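PDB 1Y9U: putative iron binding protein from Bordetella pertussis Tohama I, which binds ferric iron through tyrosine ligands as a periplasmic solute-binding protein, consistent with a role in iron uptake. Local coordinates for residues Y275-R280 with A287-F292; Y100-R105 with Y260-P265. One frame throughout, in Å; residues are numbered along the deposited sequence.

Contact 1. Residues Y275-R280 with A287-F292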
ATOM      1  N   TYR A 275       3.491   3.196  -9.726  1.00 11.43           N
ATOM      2  CA  TYR A 275       4.618   2.267  -9.602  1.00 10.49           C
ATOM      3  C   TYR A 275       4.419   1.236  -8.496  1.00 10.20           C
ATOM      4  O   TYR A 275       5.360   0.830  -7.849  1.00 10.49           O
ATOM      5  CB  TYR A 275       5.936   3.020  -9.416  1.00 10.80           C
ATOM      6  CG  TYR A 275       6.275   3.854 -10.621  1.00 10.11           C
ATOM      7  CD1 TYR A 275       6.263   5.243 -10.578  1.00 11.83           C
ATOM      8  CD2 TYR A 275       6.621   3.247 -11.819  1.00 13.01           C
ATOM      9  CE1 TYR A 275       6.580   5.993 -11.697  1.00 12.96           C
ATOM     10  CE2 TYR A 275       6.914   3.987 -12.925  1.00 14.21           C
ATOM     11  CZ  TYR A 275       6.908   5.342 -12.866  1.00 14.72           C
ATOM     12  OH  TYR A 275       7.230   6.045 -14.006  1.00 18.19           O
ATOM     13  N   GLU A 276       3.168   0.851  -8.286  1.00 10.45           N
ATOM     14  CA  GLU A 276       2.800  -0.161  -7.330  1.00 10.56           C
ATOM     15  C   GLU A 276       2.883  -1.538  -7.986  1.00 10.18           C
ATOM     16  O   GLU A 276       3.259  -1.671  -9.164  1.00 11.79           O
ATOM     17  CB  GLU A 276       1.400   0.130  -6.783  1.00 10.22           C
ATOM     18  CG  GLU A 276       1.384   1.358  -5.889  1.00  9.95           C
ATOM     19  CD  GLU A 276       0.010   1.863  -5.567  1.00 11.29           C
ATOM     20  OE1 GLU A 276      -0.989   1.401  -6.173  1.00 14.01           O
ATOM     21  OE2 GLU A 276      -0.071   2.806  -4.762  1.00 11.51           O
ATOM     22  N   TYR A 277       2.629  -2.569  -7.182  1.00  9.44           N
ATOM     23  CA  TYR A 277       2.712  -3.944  -7.661  1.00  9.76           C
ATOM     24  C   TYR A 277       1.292  -4.430  -7.913  1.00  9.48           C
ATOM     25  O   TYR A 277       0.443  -4.314  -7.047  1.00 10.14           O
ATOM     26  CB  TYR A 277       3.446  -4.810  -6.622  1.00  9.90           C
ATOM     27  CG  TYR A 277       4.099  -6.062  -7.200  1.00  9.53           C
ATOM     28  CD1 TYR A 277       5.458  -6.090  -7.523  1.00 10.05           C
ATOM     29  CD2 TYR A 277       3.353  -7.211  -7.435  1.00 10.44           C
ATOM     30  CE1 TYR A 277       6.050  -7.220  -8.034  1.00 11.54           C
ATOM     31  CE2 TYR A 277       3.944  -8.346  -7.982  1.00 10.66           C
ATOM     32  CZ  TYR A 277       5.289  -8.341  -8.264  1.00 11.67           C
ATOM     33  OH  TYR A 277       5.881  -9.475  -8.805  1.00 14.15           O
ATOM     34  N   PRO A 278       1.017  -5.001  -9.086  1.00  9.70           N
ATOM     35  CA  PRO A 278      -0.345  -5.457  -9.368  1.00  9.98           C
ATOM     36  C   PRO A 278      -0.747  -6.631  -8.494  1.00 10.16           C
ATOM     37  O   PRO A 278       0.079  -7.450  -8.133  1.00 11.14           O
ATOM     38  CB  PRO A 278      -0.297  -5.867 -10.836  1.00 11.05           C
ATOM     39  CG  PRO A 278       1.105  -5.859 -11.238  1.00 12.72           C
ATOM     40  CD  PRO A 278       1.945  -5.254 -10.192  1.00 10.67           C
ATOM     41  N   VAL A 279      -2.022  -6.714  -8.165  1.00  9.76           N
ATOM     42  CA  VAL A 279      -2.515  -7.886  -7.431  1.00  9.90           C
ATOM     43  C   VAL A 279      -2.610  -9.141  -8.310  1.00 10.40           C
ATOM     44  O   VAL A 279      -2.430 -10.250  -7.832  1.00 11.15           O
ATOM     45  CB  VAL A 279      -3.888  -7.592  -6.746  1.00 11.02           C
ATOM     46  CG1 VAL A 279      -5.030  -7.435  -7.753  1.00 11.49           C
ATOM     47  CG2 VAL A 279      -4.225  -8.661  -5.732  1.00 12.57           C
ATOM     48  N   ARG A 280      -2.922  -8.954  -9.589  1.00  9.33           N
ATOM     49  CA  ARG A 280      -3.128 -10.067 -10.508  1.00  9.84           C
ATOM     50  C   ARG A 280      -1.792 -10.649 -10.928  1.00 10.35           C
ATOM     51  O   ARG A 280      -0.897  -9.915 -11.347  1.00 10.86           O
ATOM     52  CB  ARG A 280      -3.876  -9.565 -11.739  1.00  9.70           C
ATOM     53  CG  ARG A 280      -4.198 -10.618 -12.780  1.00  9.87           C
ATOM     54  CD  ARG A 280      -4.632 -10.015 -14.079  1.00 10.12           C
ATOM     55  NE  ARG A 280      -5.000 -11.035 -15.070  1.00  9.63           N
ATOM     56  CZ  ARG A 280      -6.214 -11.520 -15.255  1.00 10.54           C
ATOM     57  NH1 ARG A 280      -7.227 -11.062 -14.575  1.00 10.13           N
ATOM     58  NH2 ARG A 280      -6.406 -12.490 -16.150  1.00 10.93           N
ATOM     59  N   ALA A 287       9.696  -1.493 -15.426  1.00 13.32           N
ATOM     60  CA  ALA A 287      11.038  -2.040 -15.456  1.00 12.88           C
ATOM     61  C   ALA A 287      11.806  -1.843 -14.137  1.00 12.22           C
ATOM     62  O   ALA A 287      12.528  -2.713 -13.724  1.00 12.65           O
ATOM     63  CB  ALA A 287      11.837  -1.438 -16.608  1.00 13.53           C
ATOM     64  N   VAL A 288      11.683  -0.664 -13.538  1.00 11.94           N
ATOM     65  CA  VAL A 288      12.300  -0.426 -12.236  1.00 11.42           C
ATOM     66  C   VAL A 288      11.711  -1.378 -11.179  1.00 10.72           C
ATOM     67  O   VAL A 288      12.437  -2.005 -10.432  1.00 10.59           O
ATOM     68  CB  VAL A 288      12.158   1.047 -11.806  1.00 11.34           C
ATOM     69  CG1 VAL A 288      12.697   1.238 -10.403  1.00 11.56           C
ATOM     70  CG2 VAL A 288      12.885   1.963 -12.792  1.00 11.93           C
ATOM     71  N   VAL A 289      10.394  -1.493 -11.145  1.00 10.92           N
ATOM     72  CA  VAL A 289       9.760  -2.375 -10.168  1.00 10.87           C
ATOM     73  C   VAL A 289      10.246  -3.836 -10.358  1.00 11.01           C
ATOM     74  O   VAL A 289      10.568  -4.525  -9.402  1.00 11.41           O
ATOM     75  CB  VAL A 289       8.234  -2.262 -10.245  1.00 10.43           C
ATOM     76  CG1 VAL A 289       7.568  -3.317  -9.321  1.00 11.78           C
ATOM     77  CG2 VAL A 289       7.780  -0.860  -9.875  1.00 10.78           C
ATOM     78  N   ALA A 290      10.332  -4.287 -11.613  1.00 11.42           N
ATOM     79  CA  ALA A 290      10.841  -5.632 -11.912  1.00 12.91           C
ATOM     80  C   ALA A 290      12.266  -5.839 -11.406  1.00 12.91           C
ATOM     81  O   ALA A 290      12.619  -6.906 -10.958  1.00 14.17           O
ATOM     82  CB  ALA A 290      10.766  -5.914 -13.412  1.00 13.90           C
ATOM     83  N   SER A 291      13.066  -4.778 -11.460  1.00 12.80           N
ATOM     84  CA  SER A 291      14.464  -4.831 -11.034  1.00 13.33           C
ATOM     85  C   SER A 291      14.634  -5.091  -9.554  1.00 12.99           C
ATOM     86  O   SER A 291      15.714  -5.472  -9.107  1.00 14.79           O
ATOM     87  CB  SER A 291      15.222  -3.556 -11.439  1.00 13.63           C
ATOM     88  OG  SER A 291      14.994  -2.477 -10.548  1.00 14.30           O
ATOM     89  N   PHE A 292      13.567  -4.908  -8.773  1.00 12.72           N
ATOM     90  CA  PHE A 292      13.639  -5.196  -7.350  1.00 12.73           C
ATOM     91  C   PHE A 292      13.738  -6.704  -7.065  1.00 13.70           C
ATOM     92  O   PHE A 292      13.951  -7.108  -5.932  1.00 15.00           O
ATOM     93  CB  PHE A 292      12.420  -4.616  -6.621  1.00 11.76           C
ATOM     94  CG  PHE A 292      12.234  -3.110  -6.765  1.00 11.30           C
ATOM     95  CD1 PHE A 292      10.990  -2.550  -6.505  1.00 11.36           C
ATOM     96  CD2 PHE A 292      13.282  -2.271  -7.131  1.00 12.57           C
ATOM     97  CE1 PHE A 292      10.786  -1.159  -6.615  1.00 11.76           C
ATOM     98  CE2 PHE A 292      13.082  -0.889  -7.257  1.00 12.06           C
ATOM     99  CZ  PHE A 292      11.836  -0.341  -6.993  1.00 12.18           C
TER
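A Schellman motif closes helix 264-273, and the turn it makes, with Y275 at the positive-phi position, is where the short helix 287-291 of this periplasmic binding protein packs, reaching also strand 277-278 of the mixed sheet through Y277. V289 is the residue that bridges the two segments, its methyl groups divided between two tyrosines that flank E276. V289 CG2 lies 3.6 Å from the carbonyl O of Y275, an ordinary van der Waals approach to the backbone, and 4.3 Å from CB of the same residue. The other methyl, placed anti to the backbone N (chi1 174°), goes to Y277, where V289 CG1 stands 3.9 Å from ring atom CD1. The methyls thus touch one carbonyl oxygen and one ring carbon by van der Waals contact, and the two segments bury 154 Å² in all.

The Y275 ring belongs to the surroundings of the iron site: it meets H203 edge-to-face, and its side chain comes within about 4 Å of that of Y199, which binds ferric iron in another structure of this protein. E276, between the two tyrosines, points away from the helix and forms salt bridges with R14 and R105. The F292 ring turns one face to V288 O and V289 CA, with V288 O 3.3 Å above its plane toward the rim, and S291 OG bonds to a lone pair of that same V288 O at 2.6 Å, in the carbonyl plane with a C=O...OG angle of 131°.

Contact 2. Residues Y100-R105 with Y260-P265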
ATOM      1  N   TYR A 100     -11.806  -5.890  -1.928  1.00 13.33           N
ATOM      2  CA  TYR A 100     -10.799  -6.543  -2.738  1.00 11.83           C
ATOM      3  C   TYR A 100      -9.576  -5.647  -2.936  1.00 11.20           C
ATOM      4  O   TYR A 100      -9.735  -4.484  -3.280  1.00 11.52           O
ATOM      5  CB  TYR A 100     -11.380  -6.821  -4.117  1.00 12.70           C
ATOM      6  CG  TYR A 100     -12.423  -7.889  -4.154  1.00 13.80           C
ATOM      7  CD1 TYR A 100     -13.763  -7.576  -4.014  1.00 16.27           C
ATOM      8  CD2 TYR A 100     -12.063  -9.212  -4.360  1.00 16.27           C
ATOM      9  CE1 TYR A 100     -14.732  -8.600  -4.057  1.00 17.58           C
ATOM     10  CE2 TYR A 100     -13.007 -10.216  -4.409  1.00 18.71           C
ATOM     11  CZ  TYR A 100     -14.311  -9.911  -4.264  1.00 19.52           C
ATOM     12  OH  TYR A 100     -15.224 -10.935  -4.355  1.00 22.51           O
ATOM     13  N   ALA A 101      -8.372  -6.186  -2.738  1.00 10.77           N
ATOM     14  CA  ALA A 101      -7.148  -5.476  -3.122  1.00 10.81           C
ATOM     15  C   ALA A 101      -7.055  -5.343  -4.631  1.00 10.66           C
ATOM     16  O   ALA A 101      -7.431  -6.244  -5.368  1.00 10.44           O
ATOM     17  CB  ALA A 101      -5.907  -6.188  -2.596  1.00  9.94           C
ATOM     18  N   LEU A 102      -6.542  -4.197  -5.064  1.00  9.84           N
ATOM     19  CA  LEU A 102      -6.243  -3.898  -6.463  1.00 10.31           C
ATOM     20  C   LEU A 102      -4.764  -3.692  -6.746  1.00  9.55           C
ATOM     21  O   LEU A 102      -4.335  -3.909  -7.884  1.00  9.65           O
ATOM     22  CB  LEU A 102      -7.024  -2.666  -6.915  1.00 10.26           C
ATOM     23  CG  LEU A 102      -8.552  -2.776  -6.866  1.00 10.40           C
ATOM     24  CD1 LEU A 102      -9.162  -1.449  -7.298  1.00 11.14           C
ATOM     25  CD2 LEU A 102      -9.084  -3.894  -7.755  1.00 11.31           C
ATOM     26  N   SER A 103      -3.976  -3.300  -5.736  1.00  9.46           N
ATOM     27  CA  SER A 103      -2.536  -3.214  -5.902  1.00  9.50           C
ATOM     28  C   SER A 103      -1.883  -3.358  -4.547  1.00  9.62           C
ATOM     29  O   SER A 103      -2.536  -3.200  -3.521  1.00 10.28           O
ATOM     30  CB  SER A 103      -2.132  -1.886  -6.523  1.00  9.42           C
ATOM     31  OG  SER A 103      -2.386  -0.826  -5.622  1.00 10.10           O
ATOM     32  N   LEU A 104      -0.591  -3.675  -4.562  1.00  9.79           N
ATOM     33  CA  LEU A 104       0.195  -3.924  -3.356  1.00 10.27           C
ATOM     34  C   LEU A 104       1.213  -2.819  -3.164  1.00 10.46           C
ATOM     35  O   LEU A 104       1.870  -2.398  -4.124  1.00  9.98           O
ATOM     36  CB  LEU A 104       0.926  -5.264  -3.417  1.00 11.00           C
ATOM     37  CG  LEU A 104       0.079  -6.454  -3.865  1.00 13.34           C
ATOM     38  CD1 LEU A 104       0.928  -7.716  -3.873  1.00 14.19           C
ATOM     39  CD2 LEU A 104      -1.153  -6.627  -2.997  1.00 13.57           C
ATOM     40  N   ARG A 105       1.374  -2.405  -1.910  1.00 10.27           N
ATOM     41  CA  ARG A 105       2.276  -1.332  -1.482  1.00 10.47           C
ATOM     42  C   ARG A 105       3.214  -1.905  -0.431  1.00 10.18           C
ATOM     43  O   ARG A 105       2.939  -1.849   0.760  1.00 10.08           O
ATOM     44  CB  ARG A 105       1.421  -0.210  -0.932  1.00 11.18           C
ATOM     45  CG  ARG A 105       0.601   0.465  -2.041  1.00 11.25           C
ATOM     46  CD  ARG A 105      -0.573   1.250  -1.551  1.00 11.72           C
ATOM     47  NE  ARG A 105      -0.227   2.302  -0.608  1.00 12.60           N
ATOM     48  CZ  ARG A 105       0.036   3.566  -0.924  1.00 13.79           C
ATOM     49  NH1 ARG A 105       0.019   4.014  -2.166  1.00 13.14           N
ATOM     50  NH2 ARG A 105       0.316   4.409   0.044  1.00 15.73           N
ATOM     51  N   TYR A 260     -13.362  -5.519 -14.120  1.00 11.08           N
ATOM     52  CA  TYR A 260     -12.449  -4.914 -15.087  1.00 10.98           C
ATOM     53  C   TYR A 260     -11.144  -4.469 -14.402  1.00 10.94           C
ATOM     54  O   TYR A 260     -10.058  -4.631 -14.942  1.00 10.98           O
ATOM     55  CB  TYR A 260     -13.112  -3.713 -15.783  1.00 11.82           C
ATOM     56  CG  TYR A 260     -12.142  -2.854 -16.537  1.00 12.63           C
ATOM     57  CD1 TYR A 260     -11.607  -3.268 -17.736  1.00 12.69           C
ATOM     58  CD2 TYR A 260     -11.712  -1.644 -16.017  1.00 12.62           C
ATOM     59  CE1 TYR A 260     -10.710  -2.493 -18.424  1.00 14.00           C
ATOM     60  CE2 TYR A 260     -10.821  -0.858 -16.689  1.00 13.37           C
ATOM     61  CZ  TYR A 260     -10.307  -1.279 -17.897  1.00 13.74           C
ATOM     62  OH  TYR A 260      -9.408  -0.493 -18.589  1.00 16.19           O
ATOM     63  N   LEU A 261     -11.274  -3.927 -13.204  1.00 10.85           N
ATOM     64  CA  LEU A 261     -10.116  -3.386 -12.487  1.00 10.98           C
ATOM     65  C   LEU A 261      -9.084  -4.444 -12.101  1.00 10.81           C
ATOM     66  O   LEU A 261      -7.918  -4.101 -11.886  1.00 10.96           O
ATOM     67  CB  LEU A 261     -10.546  -2.584 -11.248  1.00 11.44           C
ATOM     68  CG  LEU A 261     -11.233  -1.240 -11.543  1.00 12.69           C
ATOM     69  CD1 LEU A 261     -11.848  -0.661 -10.294  1.00 12.80           C
ATOM     70  CD2 LEU A 261     -10.300  -0.243 -12.178  1.00 14.29           C
ATOM     71  N   VAL A 262      -9.483  -5.716 -12.059  1.00 10.76           N
ATOM     72  CA  VAL A 262      -8.535  -6.833 -11.858  1.00 11.04           C
ATOM     73  C   VAL A 262      -8.182  -7.604 -13.134  1.00 10.65           C
ATOM     74  O   VAL A 262      -7.438  -8.581 -13.078  1.00 10.83           O
ATOM     75  CB  VAL A 262      -9.003  -7.811 -10.757  1.00 10.90           C
ATOM     76  CG1 VAL A 262      -9.215  -7.028  -9.464  1.00 12.39           C
ATOM     77  CG2 VAL A 262     -10.220  -8.607 -11.182  1.00 11.15           C
ATOM     78  N   SER A 263      -8.671  -7.138 -14.286  1.00 10.95           N
ATOM     79  CA  SER A 263      -8.308  -7.704 -15.578  1.00 10.48           C
ATOM     80  C   SER A 263      -6.845  -7.385 -15.881  1.00 10.58           C
ATOM     81  O   SER A 263      -6.272  -6.440 -15.324  1.00 10.64           O
ATOM     82  CB  SER A 263      -9.214  -7.154 -16.684  1.00 10.46           C
ATOM     83  OG  SER A 263      -8.887  -5.818 -17.056  1.00 11.34           O
ATOM     84  N   GLU A 264      -6.209  -8.177 -16.739  1.00 10.50           N
ATOM     85  CA  GLU A 264      -4.810  -7.946 -17.041  1.00 11.05           C
ATOM     86  C   GLU A 264      -4.563  -6.554 -17.649  1.00 11.87           C
ATOM     87  O   GLU A 264      -3.686  -5.830 -17.175  1.00 11.27           O
ATOM     88  CB  GLU A 264      -4.179  -9.051 -17.903  1.00 11.86           C
ATOM     89  CG  GLU A 264      -2.722  -8.736 -18.193  1.00 13.68           C
ATOM     90  CD  GLU A 264      -1.891  -9.858 -18.775  1.00 15.62           C
ATOM     91  OE1 GLU A 264      -0.785  -9.539 -19.289  1.00 17.45           O
ATOM     92  OE2 GLU A 264      -2.293 -11.046 -18.693  1.00 17.55           O
ATOM     93  N   PRO A 265      -5.294  -6.130 -18.677  1.00 12.15           N
ATOM     94  CA  PRO A 265      -5.056  -4.794 -19.235  1.00 12.44           C
ATOM     95  C   PRO A 265      -5.200  -3.666 -18.197  1.00 11.57           C
ATOM     96  O   PRO A 265      -4.362  -2.745 -18.158  1.00 12.41           O
ATOM     97  CB  PRO A 265      -6.091  -4.689 -20.361  1.00 12.78           C
ATOM     98  CG  PRO A 265      -6.362  -6.074 -20.733  1.00 13.46           C
ATOM     99  CD  PRO A 265      -6.336  -6.845 -19.439  1.00 11.99           C
TER
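L102 of strand 100-112 touches two consecutive residues where helix 251-261 gives way to helix 264-273, crossing V262 at about a right angle and L261 obliquely. This is helix-on-sheet packing, joining the break between two helices to the mixed sheet of a periplasmic binding protein, away from the iron-binding residues. The tightest approach is methyl to methyl, L102 CD2 to V262 CG1 at 3.6 Å. The same L102 CD2 also lies 4.0 Å from L261 CB, close to that residue's backbone, while the second branch of the leucine, L102 CD1, comes 4.1 Å from L261 CD1. The first torsion of L102 sets CG anti to the carbonyl carbon and beside the backbone N (chi1 -62°), where one methyl meets V262 and both meet L261. All three residues are buried, and the junction is purely apolar between the side chains.

The turn that presents L261 and V262 is held by its own polar bonds. Y260 O accepts from both S263 N, at 2.9 Å, and S263 OG, at 2.7 Å, the hydroxyl lying in the carbonyl plane on a lone pair. S263 is also the N-cap of the next helix.

L102 and S103 form a classic beta bulge opposite S240 of strand 237-245. Q267 of helix 264-273 bonds through NE2 to both L102 O and L261 O, L261 packs on M60 of strand 58-62, and V262 rests on L84 and V87 of helix 82-87.

From the N terminus, strand 100-112 comes after the earlier strands 7-12, 33-38 and 58-62, and contact 2 closes a span of 154 residues when the junction of helices 251-261 and 264-273 returns to pack on it. Contact 1 follows in series, neither nested nor crossed: it closes a short loop, with six residues between segments 275-280 and 287-292. Helix 264-273 leads from the one to the other. The two meet in the sheet, where strand 277-278 runs antiparallel to strand 100-112, and Y277 O lies 2.8 Å from L104 N, a probable hydrogen bond. A local and a distant closure thus meet at one antiparallel strand pair.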